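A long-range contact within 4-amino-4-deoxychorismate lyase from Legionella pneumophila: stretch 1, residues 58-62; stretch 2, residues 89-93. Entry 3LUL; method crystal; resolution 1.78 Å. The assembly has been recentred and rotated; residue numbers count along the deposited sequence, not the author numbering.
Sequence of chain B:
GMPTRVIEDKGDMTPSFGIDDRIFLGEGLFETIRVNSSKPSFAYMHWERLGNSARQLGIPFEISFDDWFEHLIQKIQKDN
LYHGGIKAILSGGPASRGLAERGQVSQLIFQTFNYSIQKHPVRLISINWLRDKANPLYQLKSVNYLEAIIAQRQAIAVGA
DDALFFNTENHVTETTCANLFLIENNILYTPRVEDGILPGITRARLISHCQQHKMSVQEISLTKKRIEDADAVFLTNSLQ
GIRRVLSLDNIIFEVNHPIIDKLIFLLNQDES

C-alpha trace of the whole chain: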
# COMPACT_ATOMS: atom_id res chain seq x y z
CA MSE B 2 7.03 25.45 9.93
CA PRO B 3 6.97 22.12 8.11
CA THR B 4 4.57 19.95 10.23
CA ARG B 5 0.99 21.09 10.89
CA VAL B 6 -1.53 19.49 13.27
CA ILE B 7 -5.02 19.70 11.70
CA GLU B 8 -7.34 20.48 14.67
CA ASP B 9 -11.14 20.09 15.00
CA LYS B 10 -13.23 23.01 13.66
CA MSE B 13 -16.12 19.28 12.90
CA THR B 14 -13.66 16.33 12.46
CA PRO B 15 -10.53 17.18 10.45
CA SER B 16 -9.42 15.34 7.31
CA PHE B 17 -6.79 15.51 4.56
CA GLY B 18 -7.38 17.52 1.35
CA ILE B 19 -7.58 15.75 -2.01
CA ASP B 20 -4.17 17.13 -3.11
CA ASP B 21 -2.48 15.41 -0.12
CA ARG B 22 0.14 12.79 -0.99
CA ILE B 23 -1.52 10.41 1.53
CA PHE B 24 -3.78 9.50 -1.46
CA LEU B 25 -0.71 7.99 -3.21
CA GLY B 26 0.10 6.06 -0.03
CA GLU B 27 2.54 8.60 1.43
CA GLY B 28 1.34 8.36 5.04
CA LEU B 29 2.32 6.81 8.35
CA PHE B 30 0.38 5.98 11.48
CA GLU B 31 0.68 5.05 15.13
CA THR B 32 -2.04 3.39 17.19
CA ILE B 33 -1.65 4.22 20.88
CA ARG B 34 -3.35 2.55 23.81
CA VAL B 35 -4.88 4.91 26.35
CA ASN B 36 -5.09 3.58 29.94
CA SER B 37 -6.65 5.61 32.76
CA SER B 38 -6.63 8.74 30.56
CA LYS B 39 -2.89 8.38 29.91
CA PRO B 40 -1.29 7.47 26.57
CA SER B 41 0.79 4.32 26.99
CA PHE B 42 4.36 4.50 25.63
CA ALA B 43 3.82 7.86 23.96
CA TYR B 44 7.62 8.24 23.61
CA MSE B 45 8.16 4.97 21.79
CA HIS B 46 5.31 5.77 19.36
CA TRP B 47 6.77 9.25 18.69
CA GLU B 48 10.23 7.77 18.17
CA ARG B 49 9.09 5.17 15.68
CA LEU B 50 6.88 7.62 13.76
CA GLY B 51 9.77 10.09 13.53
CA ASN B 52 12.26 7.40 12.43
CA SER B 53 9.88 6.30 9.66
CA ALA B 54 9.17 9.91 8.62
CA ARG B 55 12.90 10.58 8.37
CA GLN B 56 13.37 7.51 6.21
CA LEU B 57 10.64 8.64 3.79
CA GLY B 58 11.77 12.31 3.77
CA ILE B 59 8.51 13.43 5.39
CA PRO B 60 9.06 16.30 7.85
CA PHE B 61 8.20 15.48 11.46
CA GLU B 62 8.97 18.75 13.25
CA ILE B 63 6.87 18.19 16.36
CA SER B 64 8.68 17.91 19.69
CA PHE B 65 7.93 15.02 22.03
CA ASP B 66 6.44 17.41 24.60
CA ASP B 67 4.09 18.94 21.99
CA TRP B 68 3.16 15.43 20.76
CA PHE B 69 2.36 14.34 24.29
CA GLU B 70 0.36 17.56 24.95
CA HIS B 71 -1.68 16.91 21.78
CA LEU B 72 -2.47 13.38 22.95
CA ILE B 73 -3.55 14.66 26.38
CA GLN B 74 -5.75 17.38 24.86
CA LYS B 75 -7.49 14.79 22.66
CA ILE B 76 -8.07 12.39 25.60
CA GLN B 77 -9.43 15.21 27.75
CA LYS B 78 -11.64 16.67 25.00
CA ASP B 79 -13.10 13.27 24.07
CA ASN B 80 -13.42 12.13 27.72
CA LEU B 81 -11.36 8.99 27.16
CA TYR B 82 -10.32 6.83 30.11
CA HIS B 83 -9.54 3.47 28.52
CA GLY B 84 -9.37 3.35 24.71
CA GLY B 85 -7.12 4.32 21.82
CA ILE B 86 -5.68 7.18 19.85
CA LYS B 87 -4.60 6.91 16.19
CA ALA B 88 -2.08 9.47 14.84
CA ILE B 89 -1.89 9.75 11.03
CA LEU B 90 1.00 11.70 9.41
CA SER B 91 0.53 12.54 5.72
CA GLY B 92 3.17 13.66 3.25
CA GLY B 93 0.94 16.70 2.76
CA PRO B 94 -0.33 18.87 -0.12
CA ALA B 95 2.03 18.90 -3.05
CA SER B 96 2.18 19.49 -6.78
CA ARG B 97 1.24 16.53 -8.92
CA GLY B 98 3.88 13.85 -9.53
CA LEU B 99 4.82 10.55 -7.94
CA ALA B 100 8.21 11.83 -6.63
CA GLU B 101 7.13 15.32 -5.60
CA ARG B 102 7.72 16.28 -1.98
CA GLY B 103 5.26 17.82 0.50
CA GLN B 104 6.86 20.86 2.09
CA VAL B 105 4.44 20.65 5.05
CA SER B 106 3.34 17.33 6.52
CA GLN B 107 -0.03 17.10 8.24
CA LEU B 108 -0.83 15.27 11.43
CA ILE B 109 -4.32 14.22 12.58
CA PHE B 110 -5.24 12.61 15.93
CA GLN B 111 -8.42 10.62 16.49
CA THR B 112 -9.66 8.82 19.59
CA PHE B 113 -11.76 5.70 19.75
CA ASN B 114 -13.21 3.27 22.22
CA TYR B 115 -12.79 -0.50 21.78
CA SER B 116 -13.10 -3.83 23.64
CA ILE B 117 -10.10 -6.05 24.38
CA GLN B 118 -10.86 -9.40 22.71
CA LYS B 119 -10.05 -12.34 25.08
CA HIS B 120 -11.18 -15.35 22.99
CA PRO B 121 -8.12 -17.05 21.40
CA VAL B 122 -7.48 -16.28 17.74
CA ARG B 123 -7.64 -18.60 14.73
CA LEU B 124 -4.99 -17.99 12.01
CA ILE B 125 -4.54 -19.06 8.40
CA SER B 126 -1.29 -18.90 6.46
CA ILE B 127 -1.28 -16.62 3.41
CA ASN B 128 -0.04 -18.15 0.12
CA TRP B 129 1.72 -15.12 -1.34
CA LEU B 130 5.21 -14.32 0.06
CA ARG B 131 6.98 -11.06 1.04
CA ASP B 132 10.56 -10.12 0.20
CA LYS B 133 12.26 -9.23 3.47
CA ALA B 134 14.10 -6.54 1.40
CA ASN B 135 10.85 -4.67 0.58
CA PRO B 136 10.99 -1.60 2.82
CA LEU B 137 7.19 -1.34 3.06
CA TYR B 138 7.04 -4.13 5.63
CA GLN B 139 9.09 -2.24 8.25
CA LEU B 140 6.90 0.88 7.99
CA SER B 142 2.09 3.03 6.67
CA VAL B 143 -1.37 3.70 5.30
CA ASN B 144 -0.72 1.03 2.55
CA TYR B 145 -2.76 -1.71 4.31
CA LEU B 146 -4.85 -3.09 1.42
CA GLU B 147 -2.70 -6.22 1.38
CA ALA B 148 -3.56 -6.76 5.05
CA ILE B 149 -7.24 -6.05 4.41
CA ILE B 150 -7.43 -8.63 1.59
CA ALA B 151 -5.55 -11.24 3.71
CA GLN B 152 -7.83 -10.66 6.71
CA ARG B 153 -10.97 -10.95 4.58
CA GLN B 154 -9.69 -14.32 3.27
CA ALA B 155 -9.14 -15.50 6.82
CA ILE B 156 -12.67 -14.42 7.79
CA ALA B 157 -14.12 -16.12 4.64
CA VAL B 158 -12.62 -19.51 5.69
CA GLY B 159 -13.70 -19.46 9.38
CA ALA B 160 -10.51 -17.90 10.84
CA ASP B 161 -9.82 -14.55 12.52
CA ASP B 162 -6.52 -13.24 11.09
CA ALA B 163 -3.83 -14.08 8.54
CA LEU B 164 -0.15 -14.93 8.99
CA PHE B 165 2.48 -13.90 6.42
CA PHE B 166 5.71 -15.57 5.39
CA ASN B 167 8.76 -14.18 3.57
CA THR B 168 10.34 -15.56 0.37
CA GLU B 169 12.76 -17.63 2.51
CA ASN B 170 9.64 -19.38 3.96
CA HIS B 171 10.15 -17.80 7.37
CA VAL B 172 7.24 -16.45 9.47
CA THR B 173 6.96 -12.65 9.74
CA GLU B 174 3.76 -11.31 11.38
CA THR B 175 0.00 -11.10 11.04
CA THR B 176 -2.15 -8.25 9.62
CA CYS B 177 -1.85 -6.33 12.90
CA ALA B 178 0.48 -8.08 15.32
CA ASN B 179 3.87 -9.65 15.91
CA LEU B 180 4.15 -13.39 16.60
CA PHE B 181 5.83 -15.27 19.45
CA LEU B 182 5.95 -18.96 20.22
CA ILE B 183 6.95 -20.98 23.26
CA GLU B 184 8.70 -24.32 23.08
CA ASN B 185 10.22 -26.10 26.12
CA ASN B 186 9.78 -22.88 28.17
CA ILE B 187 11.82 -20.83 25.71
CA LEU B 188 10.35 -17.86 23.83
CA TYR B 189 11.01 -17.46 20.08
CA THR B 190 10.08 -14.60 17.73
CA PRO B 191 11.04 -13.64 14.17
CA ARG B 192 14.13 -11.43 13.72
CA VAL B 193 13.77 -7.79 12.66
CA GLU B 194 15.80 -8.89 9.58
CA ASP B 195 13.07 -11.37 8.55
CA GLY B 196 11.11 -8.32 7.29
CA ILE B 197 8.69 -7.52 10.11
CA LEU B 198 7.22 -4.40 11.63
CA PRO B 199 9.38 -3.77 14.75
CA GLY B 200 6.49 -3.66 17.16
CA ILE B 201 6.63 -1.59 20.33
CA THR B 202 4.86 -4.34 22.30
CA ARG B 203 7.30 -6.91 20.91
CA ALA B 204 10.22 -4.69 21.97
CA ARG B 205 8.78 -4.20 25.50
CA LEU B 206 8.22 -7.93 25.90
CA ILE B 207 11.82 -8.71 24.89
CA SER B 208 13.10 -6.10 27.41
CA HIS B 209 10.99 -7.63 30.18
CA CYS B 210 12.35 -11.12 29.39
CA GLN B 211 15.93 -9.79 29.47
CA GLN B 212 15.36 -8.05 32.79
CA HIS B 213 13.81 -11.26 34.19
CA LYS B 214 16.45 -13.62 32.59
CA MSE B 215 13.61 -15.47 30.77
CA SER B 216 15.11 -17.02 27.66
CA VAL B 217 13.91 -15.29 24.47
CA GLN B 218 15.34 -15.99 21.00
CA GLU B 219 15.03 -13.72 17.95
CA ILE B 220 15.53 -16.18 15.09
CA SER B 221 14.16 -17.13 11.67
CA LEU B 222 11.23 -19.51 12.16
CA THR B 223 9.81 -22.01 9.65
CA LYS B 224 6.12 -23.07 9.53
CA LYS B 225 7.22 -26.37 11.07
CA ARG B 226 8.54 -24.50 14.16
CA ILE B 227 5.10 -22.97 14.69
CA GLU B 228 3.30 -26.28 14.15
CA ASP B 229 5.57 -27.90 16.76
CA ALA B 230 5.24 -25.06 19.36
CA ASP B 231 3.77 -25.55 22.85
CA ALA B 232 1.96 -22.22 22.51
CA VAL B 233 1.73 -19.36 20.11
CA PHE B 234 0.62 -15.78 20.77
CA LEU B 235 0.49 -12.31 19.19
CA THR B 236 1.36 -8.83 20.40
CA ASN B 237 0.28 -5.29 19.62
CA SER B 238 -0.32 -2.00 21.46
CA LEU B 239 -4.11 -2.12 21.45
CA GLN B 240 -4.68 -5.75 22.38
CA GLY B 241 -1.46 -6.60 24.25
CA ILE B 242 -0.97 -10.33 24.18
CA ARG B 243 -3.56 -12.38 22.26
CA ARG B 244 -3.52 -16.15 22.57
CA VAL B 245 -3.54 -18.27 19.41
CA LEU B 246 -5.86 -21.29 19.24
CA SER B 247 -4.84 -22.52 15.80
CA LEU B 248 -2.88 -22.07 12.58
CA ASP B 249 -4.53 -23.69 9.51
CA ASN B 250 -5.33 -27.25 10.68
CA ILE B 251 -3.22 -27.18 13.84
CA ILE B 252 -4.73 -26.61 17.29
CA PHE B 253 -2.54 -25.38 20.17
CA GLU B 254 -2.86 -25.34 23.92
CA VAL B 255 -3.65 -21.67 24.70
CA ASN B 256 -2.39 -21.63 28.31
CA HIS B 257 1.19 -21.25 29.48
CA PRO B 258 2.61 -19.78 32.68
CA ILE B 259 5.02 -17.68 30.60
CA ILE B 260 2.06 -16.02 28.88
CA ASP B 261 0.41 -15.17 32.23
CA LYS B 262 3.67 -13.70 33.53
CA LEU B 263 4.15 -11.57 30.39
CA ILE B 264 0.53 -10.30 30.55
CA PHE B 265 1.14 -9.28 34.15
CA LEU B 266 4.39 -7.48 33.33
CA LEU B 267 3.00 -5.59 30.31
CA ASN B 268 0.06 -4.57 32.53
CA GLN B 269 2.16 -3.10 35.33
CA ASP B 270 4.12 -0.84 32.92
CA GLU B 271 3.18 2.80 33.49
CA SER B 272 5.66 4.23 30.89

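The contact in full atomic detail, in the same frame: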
# COMPACT_ATOMS: atom_id res chain seq x y z
N GLY B 58 11.61 10.89 4.07
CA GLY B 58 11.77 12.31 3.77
C GLY B 58 10.59 13.20 4.14
O GLY B 58 10.49 14.31 3.68
N ILE B 59 9.68 12.69 4.97
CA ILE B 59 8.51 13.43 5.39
C ILE B 59 8.93 14.23 6.64
O ILE B 59 9.39 13.66 7.61
CB ILE B 59 7.32 12.50 5.72
CG1 ILE B 59 6.97 11.61 4.52
CG2 ILE B 59 6.12 13.32 6.16
CD1 ILE B 59 5.91 10.53 4.85
N PRO B 60 8.77 15.57 6.61
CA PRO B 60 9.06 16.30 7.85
C PRO B 60 8.22 15.79 9.05
O PRO B 60 7.02 15.44 8.92
CB PRO B 60 8.74 17.77 7.50
CG PRO B 60 8.53 17.82 6.00
CD PRO B 60 8.28 16.43 5.52
N PHE B 61 8.86 15.75 10.22
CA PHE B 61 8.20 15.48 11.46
C PHE B 61 8.76 16.42 12.52
O PHE B 61 9.51 15.99 13.40
CB PHE B 61 8.39 14.00 11.85
CG PHE B 61 7.50 13.54 12.99
CD1 PHE B 61 6.13 13.59 12.90
CD2 PHE B 61 8.07 13.01 14.15
CE1 PHE B 61 5.31 13.14 13.96
CE2 PHE B 61 7.27 12.58 15.22
CZ PHE B 61 5.90 12.61 15.12
N GLU B 62 8.42 17.70 12.40
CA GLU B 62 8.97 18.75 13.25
C GLU B 62 7.92 19.04 14.32
O GLU B 62 7.29 20.10 14.33
CB GLU B 62 9.24 20.03 12.44
CG GLU B 62 10.39 19.91 11.46
CD GLU B 62 11.73 19.78 12.12
OE1 GLU B 62 11.88 20.19 13.30
OE2 GLU B 62 12.65 19.28 11.44
N ILE B 89 -2.20 9.95 12.44
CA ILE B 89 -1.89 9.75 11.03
C ILE B 89 -1.08 10.95 10.55
O ILE B 89 -1.51 12.07 10.73
CB ILE B 89 -3.17 9.62 10.15
CG1 ILE B 89 -4.08 8.50 10.67
CG2 ILE B 89 -2.78 9.31 8.71
CD1 ILE B 89 -5.43 8.42 9.88
N LEU B 90 0.09 10.68 9.96
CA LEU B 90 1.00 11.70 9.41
C LEU B 90 0.99 11.52 7.89
O LEU B 90 1.34 10.45 7.38
CB LEU B 90 2.43 11.49 9.90
CG LEU B 90 3.49 12.48 9.43
CD1 LEU B 90 3.29 13.82 10.08
CD2 LEU B 90 4.90 11.92 9.73
N SER B 91 0.56 12.56 7.18
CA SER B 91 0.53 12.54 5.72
C SER B 91 1.71 13.29 5.17
O SER B 91 2.25 14.19 5.83
CB SER B 91 -0.72 13.23 5.20
OG SER B 91 -0.68 14.62 5.43
N GLY B 92 2.11 12.93 3.96
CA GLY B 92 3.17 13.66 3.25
C GLY B 92 2.77 15.09 2.97
O GLY B 92 3.61 15.98 2.86
N GLY B 93 1.47 15.34 2.88
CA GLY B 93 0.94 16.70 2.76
C GLY B 93 0.60 17.12 1.34
O GLY B 93 0.90 16.38 0.38

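No hydrogen bond links the two stretches; the contact is apolar packing that buries 219 Å² in total, and it centres on Leu-90. In the strand 89-91, the CA-to-CB bond of Leu-90 points toward the irregular stretch 58-62. With chi1 at 180° (t) and chi2 at 71° (p), its CD2 lies 4.0 Å from CG2 of Ile-59 and 3.8 Å from CD1 of Phe-61, so a single methyl meets both side chains. Leu-90 CD2 also lies 4.2 Å from Pro-60 O, a contact with backbone rather than with the proline ring.

Ile-59 answers with its own CA-to-CB bond pointing toward stretch 89-93. Its chi1 is -56° (m) and chi2 172° (t), while CG2 reaches the Ser-91 O at 4.0 Å and the Gly-92 CA at 4.2 Å. Isoleucine suits this buried site: Ile-59 CD1 lies 4.5 Å from Gly-92 CA, so both branches put hydrocarbon near the facing backbone.

The CA-to-CB bond of Phe-61 points sideways, but chi1 of -169° (t) brings its ring nearer; Leu-90 CD2 approaches that ring obliquely. The CA-to-CB bond of Ser-91 points away, and its OG is hydrogen-bonded elsewhere in the structure. At Gly-92 an ideal CB would sit 4.5 Å from Ile-59 CD1, so this contact alone does not demand glycine.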